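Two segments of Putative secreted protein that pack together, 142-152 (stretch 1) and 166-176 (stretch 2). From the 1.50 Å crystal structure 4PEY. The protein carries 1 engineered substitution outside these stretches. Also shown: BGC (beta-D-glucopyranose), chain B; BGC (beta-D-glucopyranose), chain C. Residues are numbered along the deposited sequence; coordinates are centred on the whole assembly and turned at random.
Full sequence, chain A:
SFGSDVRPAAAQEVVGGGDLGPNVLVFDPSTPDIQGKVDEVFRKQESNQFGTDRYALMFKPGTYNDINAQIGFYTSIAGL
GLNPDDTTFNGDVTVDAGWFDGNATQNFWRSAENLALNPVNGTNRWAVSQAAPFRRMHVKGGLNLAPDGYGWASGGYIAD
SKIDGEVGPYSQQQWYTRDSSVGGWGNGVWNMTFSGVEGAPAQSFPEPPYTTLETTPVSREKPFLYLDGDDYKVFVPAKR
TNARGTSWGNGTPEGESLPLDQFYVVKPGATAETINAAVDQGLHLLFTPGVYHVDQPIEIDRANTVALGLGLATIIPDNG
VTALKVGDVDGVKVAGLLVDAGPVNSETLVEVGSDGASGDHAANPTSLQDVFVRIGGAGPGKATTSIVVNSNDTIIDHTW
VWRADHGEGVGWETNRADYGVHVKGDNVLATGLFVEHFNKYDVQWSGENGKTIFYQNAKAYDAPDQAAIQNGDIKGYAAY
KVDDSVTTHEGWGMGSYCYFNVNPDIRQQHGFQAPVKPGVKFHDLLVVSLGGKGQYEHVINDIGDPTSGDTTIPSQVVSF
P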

# COMPACT_ATOMS: atom_id res chain seq x y z
N GLY A 142 -16.72 -16.91 0.16
CA GLY A 142 -15.36 -16.95 -0.33
C GLY A 142 -14.92 -15.64 -0.93
O GLY A 142 -15.74 -14.73 -1.16
N LEU A 143 -13.62 -15.53 -1.20
CA LEU A 143 -13.05 -14.34 -1.79
C LEU A 143 -12.12 -14.76 -2.93
O LEU A 143 -11.10 -15.42 -2.69
CB LEU A 143 -12.30 -13.52 -0.73
CG LEU A 143 -11.67 -12.19 -1.18
CD1 LEU A 143 -12.74 -11.18 -1.61
CD2 LEU A 143 -10.79 -11.61 -0.07
N ASN A 144 -12.50 -14.41 -4.15
CA ASN A 144 -11.72 -14.71 -5.35
C ASN A 144 -10.87 -13.50 -5.70
O ASN A 144 -11.42 -12.42 -5.94
CB ASN A 144 -12.66 -15.08 -6.51
CG ASN A 144 -11.93 -15.54 -7.76
OD1 ASN A 144 -10.71 -15.40 -7.90
ND2 ASN A 144 -12.68 -16.09 -8.70
N LEU A 145 -9.55 -13.66 -5.73
CA LEU A 145 -8.66 -12.54 -6.00
C LEU A 145 -8.24 -12.43 -7.46
O LEU A 145 -7.46 -11.54 -7.83
CB LEU A 145 -7.40 -12.65 -5.13
CG LEU A 145 -7.66 -12.80 -3.63
CD1 LEU A 145 -6.33 -12.90 -2.88
CD2 LEU A 145 -8.48 -11.63 -3.11
N ALA A 146 -8.77 -13.31 -8.30
CA ALA A 146 -8.34 -13.37 -9.70
C ALA A 146 -9.41 -12.83 -10.64
O ALA A 146 -10.60 -12.96 -10.37
CB ALA A 146 -7.98 -14.82 -10.07
N PRO A 147 -8.99 -12.23 -11.76
CA PRO A 147 -9.98 -11.75 -12.73
C PRO A 147 -10.71 -12.93 -13.37
O PRO A 147 -10.18 -14.05 -13.38
CB PRO A 147 -9.13 -11.00 -13.76
CG PRO A 147 -7.78 -11.64 -13.66
CD PRO A 147 -7.61 -11.96 -12.20
N ASP A 148 -11.91 -12.69 -13.87
CA ASP A 148 -12.63 -13.71 -14.60
C ASP A 148 -11.77 -14.13 -15.79
O ASP A 148 -11.36 -13.28 -16.59
CB ASP A 148 -14.00 -13.20 -15.06
CG ASP A 148 -14.92 -14.30 -15.52
OD1 ASP A 148 -14.58 -15.49 -15.34
OD2 ASP A 148 -15.99 -13.97 -16.06
N GLY A 149 -11.48 -15.42 -15.89
CA GLY A 149 -10.62 -15.93 -16.94
C GLY A 149 -9.22 -16.28 -16.45
O GLY A 149 -8.43 -16.87 -17.18
N TYR A 150 -8.92 -15.90 -15.21
CA TYR A 150 -7.65 -16.20 -14.54
C TYR A 150 -6.43 -15.60 -15.24
O TYR A 150 -5.36 -16.20 -15.27
CB TYR A 150 -7.46 -17.72 -14.41
CG TYR A 150 -8.62 -18.42 -13.71
CD1 TYR A 150 -9.41 -19.34 -14.39
CD2 TYR A 150 -8.93 -18.14 -12.39
CE1 TYR A 150 -10.46 -19.97 -13.76
CE2 TYR A 150 -9.98 -18.76 -11.75
CZ TYR A 150 -10.74 -19.68 -12.44
OH TYR A 150 -11.80 -20.30 -11.80
N GLY A 151 -6.61 -14.39 -15.77
CA GLY A 151 -5.51 -13.65 -16.38
C GLY A 151 -4.54 -13.08 -15.36
O GLY A 151 -4.63 -13.35 -14.17
N TRP A 152 -3.60 -12.27 -15.84
CA TRP A 152 -2.51 -11.78 -15.01
C TRP A 152 -2.98 -10.89 -13.86
O TRP A 152 -3.88 -10.06 -14.02
CB TRP A 152 -1.51 -11.00 -15.85
CG TRP A 152 -0.81 -11.78 -16.92
CD1 TRP A 152 -0.92 -13.12 -17.19
CD2 TRP A 152 0.12 -11.26 -17.87
NE1 TRP A 152 -0.10 -13.46 -18.25
CE2 TRP A 152 0.55 -12.33 -18.68
CE3 TRP A 152 0.65 -9.98 -18.10
CZ2 TRP A 152 1.46 -12.16 -19.72
CZ3 TRP A 152 1.56 -9.82 -19.13
CH2 TRP A 152 1.96 -10.90 -19.92
N GLU A 166 -13.17 -19.76 1.64
CA GLU A 166 -11.82 -19.85 1.11
C GLU A 166 -11.41 -18.60 0.35
O GLU A 166 -12.20 -18.05 -0.43
CB GLU A 166 -11.70 -21.06 0.19
CG GLU A 166 -10.30 -21.22 -0.37
CD GLU A 166 -10.15 -22.41 -1.30
OE1 GLU A 166 -10.33 -22.24 -2.52
OE2 GLU A 166 -9.84 -23.51 -0.80
N VAL A 167 -10.18 -18.14 0.59
CA VAL A 167 -9.56 -17.14 -0.28
C VAL A 167 -8.85 -17.87 -1.42
O VAL A 167 -8.00 -18.73 -1.17
CB VAL A 167 -8.54 -16.26 0.48
CG1 VAL A 167 -7.93 -15.23 -0.46
CG2 VAL A 167 -9.22 -15.59 1.66
N GLY A 168 -9.22 -17.54 -2.65
CA GLY A 168 -8.63 -18.17 -3.83
C GLY A 168 -7.82 -17.18 -4.66
O GLY A 168 -8.39 -16.35 -5.37
N PRO A 169 -6.48 -17.25 -4.56
CA PRO A 169 -5.69 -16.30 -5.36
C PRO A 169 -5.64 -16.65 -6.84
O PRO A 169 -5.54 -15.74 -7.67
CB PRO A 169 -4.29 -16.40 -4.74
CG PRO A 169 -4.53 -16.97 -3.34
CD PRO A 169 -5.68 -17.92 -3.52
N TYR A 170 -5.71 -17.95 -7.16
CA TYR A 170 -5.56 -18.46 -8.52
C TYR A 170 -4.31 -17.89 -9.20
O TYR A 170 -3.20 -18.27 -8.84
CB TYR A 170 -6.82 -18.19 -9.34
CG TYR A 170 -8.04 -18.89 -8.77
CD1 TYR A 170 -8.24 -20.25 -8.96
CD2 TYR A 170 -8.97 -18.19 -8.02
CE1 TYR A 170 -9.35 -20.90 -8.43
CE2 TYR A 170 -10.08 -18.82 -7.48
CZ TYR A 170 -10.27 -20.18 -7.69
OH TYR A 170 -11.38 -20.80 -7.15
N SER A 171 -4.48 -16.99 -10.16
CA SER A 171 -3.34 -16.45 -10.91
C SER A 171 -2.53 -15.34 -10.24
O SER A 171 -1.47 -14.96 -10.74
CB SER A 171 -3.83 -15.95 -12.27
OG SER A 171 -4.94 -15.08 -12.10
N GLN A 172 -3.02 -14.81 -9.12
CA GLN A 172 -2.26 -13.79 -8.38
C GLN A 172 -0.83 -14.22 -8.11
O GLN A 172 -0.60 -15.29 -7.55
CB GLN A 172 -2.94 -13.49 -7.04
CG GLN A 172 -4.19 -12.63 -7.15
CD GLN A 172 -3.87 -11.17 -7.44
OE1 GLN A 172 -2.70 -10.78 -7.49
NE2 GLN A 172 -4.90 -10.36 -7.63
N GLN A 173 0.13 -13.38 -8.50
CA GLN A 173 1.55 -13.70 -8.32
C GLN A 173 1.95 -13.83 -6.85
O GLN A 173 2.70 -14.73 -6.46
CB GLN A 173 2.42 -12.62 -8.95
CG GLN A 173 2.32 -12.49 -10.44
CD GLN A 173 2.89 -11.17 -10.94
OE1 GLN A 173 3.58 -10.44 -10.20
NE2 GLN A 173 2.59 -10.85 -12.19
N GLN A 174 1.45 -12.90 -6.05
CA GLN A 174 1.88 -12.77 -4.68
C GLN A 174 0.77 -12.11 -3.88
O GLN A 174 -0.18 -11.56 -4.47
CB GLN A 174 3.19 -11.97 -4.59
CG GLN A 174 3.09 -10.47 -4.94
CD GLN A 174 3.17 -10.17 -6.43
OE1 GLN A 174 4.08 -10.63 -7.14
NE2 GLN A 174 2.24 -9.35 -6.91
N TRP A 175 0.87 -12.15 -2.56
CA TRP A 175 -0.15 -11.55 -1.71
C TRP A 175 0.36 -11.42 -0.29
O TRP A 175 1.15 -12.26 0.15
CB TRP A 175 -1.45 -12.38 -1.71
CG TRP A 175 -2.64 -11.57 -1.34
CD1 TRP A 175 -3.11 -11.32 -0.07
CD2 TRP A 175 -3.48 -10.84 -2.23
NE1 TRP A 175 -4.21 -10.49 -0.14
CE2 TRP A 175 -4.46 -10.18 -1.45
CE3 TRP A 175 -3.51 -10.69 -3.63
CZ2 TRP A 175 -5.46 -9.38 -2.02
CZ3 TRP A 175 -4.51 -9.89 -4.19
CH2 TRP A 175 -5.47 -9.25 -3.38
N TYR A 176 -0.09 -10.38 0.41
CA TYR A 176 0.15 -10.24 1.85
C TYR A 176 -1.16 -10.14 2.61
O TYR A 176 -2.03 -9.34 2.27
CB TYR A 176 1.01 -9.01 2.16
CG TYR A 176 1.27 -8.81 3.65
CD1 TYR A 176 1.79 -9.85 4.43
CD2 TYR A 176 1.00 -7.60 4.27
CE1 TYR A 176 2.03 -9.67 5.79
CE2 TYR A 176 1.24 -7.41 5.63
CZ TYR A 176 1.76 -8.44 6.38
OH TYR A 176 2.00 -8.24 7.72
C2 BGC B . 2.69 -12.94 -14.70
C3 BGC B . 3.22 -11.96 -15.75
C4 BGC B . 4.32 -12.61 -16.58
C5 BGC B . 3.78 -13.92 -17.15
C6 BGC B . 4.84 -14.63 -17.99
C1 BGC B . 2.31 -14.26 -15.35
O1 BGC B . 1.97 -15.19 -14.33
O2 BGC B . 1.58 -12.38 -14.05
O3 BGC B . 3.75 -10.79 -15.02
O4 BGC B . 4.71 -11.75 -17.63
O5 BGC B . 3.41 -14.76 -16.08
O6 BGC B . 4.24 -15.77 -18.58
C2 BGC C . 3.69 -8.50 -14.40
C3 BGC C . 3.70 -7.06 -14.89
C4 BGC C . 4.68 -6.92 -16.04
C5 BGC C . 4.35 -7.94 -17.12
C6 BGC C . 5.33 -7.82 -18.28
C1 BGC C . 3.51 -9.49 -15.54
O2 BGC C . 2.61 -8.66 -13.50
O3 BGC C . 4.11 -6.28 -13.75
O4 BGC C . 4.62 -5.60 -16.54
O5 BGC C . 4.45 -9.24 -16.56
O6 BGC C . 4.96 -8.74 -19.29
O HOH W 1 -13.42 -19.55 -9.66

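The methyl carbon CD1 of Leu 145 sits almost squarely on the face of an indole: it lies 3.4 Å from the centroid of the six-membered ring of Trp 175, only 5° off the ring normal. The contact is nearly centred, and it illustrates a general principle, that a short parallel ladder can be extended past its last strand residue by side chains that take over where the backbone pairing stops.

The ladder itself is brief. Strands 142-144 and 166-168 run parallel, their axes 5° apart and 4.8 Å at closest approach, with Leu 143 paired to Val 167 and Asn 144 to Gly 168. As is usual for parallel pairing, one strand is bonded through alternate residues: Leu 143 bonds to both Glu 166 and Gly 168, the residues flanking its partner Val 167, and Leu 145 continues the pattern through its N alone. Leu 143 N donates to Glu 166 O (3.0 Å), and Gly 168 N returns a bond to Leu 143 O (2.8 Å). Leu 145 N then donates to Gly 168 O at 3.0 Å and an angle of 177°, so the last backbone bond is also the straightest. The acceptor Leu 143 O additionally receives a CA-H...O contact from Val 167 CA at 3.3 Å.

Beyond this point both stretches turn, and Leu 145 becomes the centre of the contact. Its CA-to-CB bond points toward the other stretch, and besides covering Trp 175 its CD1 packs 3.7 Å from Val 167 CG1. Its carbonyl is not left idle: Gln 172 NE2 donates to Leu 145 O at 2.8 Å, a side-chain amide thus supplying a donor to the main chain after the ladder has ended.

The turns bring the next groups together. In the type II' turn from Pro 169 to Gln 172, closed by Gln 172 N to Pro 169 O (3.1 Å), the CA-to-CB bonds of Tyr 170 and Ser 171 both point toward stretch 1. Ser 171 OG donates to Gly 151 O at 2.7 Å, tying this turn to the chain just after the type II turn of Pro 147 to Tyr 150. In that second turn Gly 149 has backbone angles at which a CB would be jammed against the preceding carbonyl oxygen.

Tyr 170 is a small platform. Tyr 150 CE2 lies over one face of its ring, 3.6 Å from Tyr 170 CG, but the two ring planes meet at 45° and form an oblique pair. Near the edge of the same ring, Asn 144 OD1 comes within 3.3 Å of Tyr 170 CD2, while also accepting a hydrogen bond from Ala 146 N (2.9 Å), two residues on in the same stretch. Gly 168 makes room for the ring: an ideal CB there would stand 2.8 Å from Tyr 170 CE2, a clash. At the outer end, a water binds Tyr 150 OH at 2.8 Å and, weakly, Tyr 170 OH at 3.5 Å, loosely linking the two phenols.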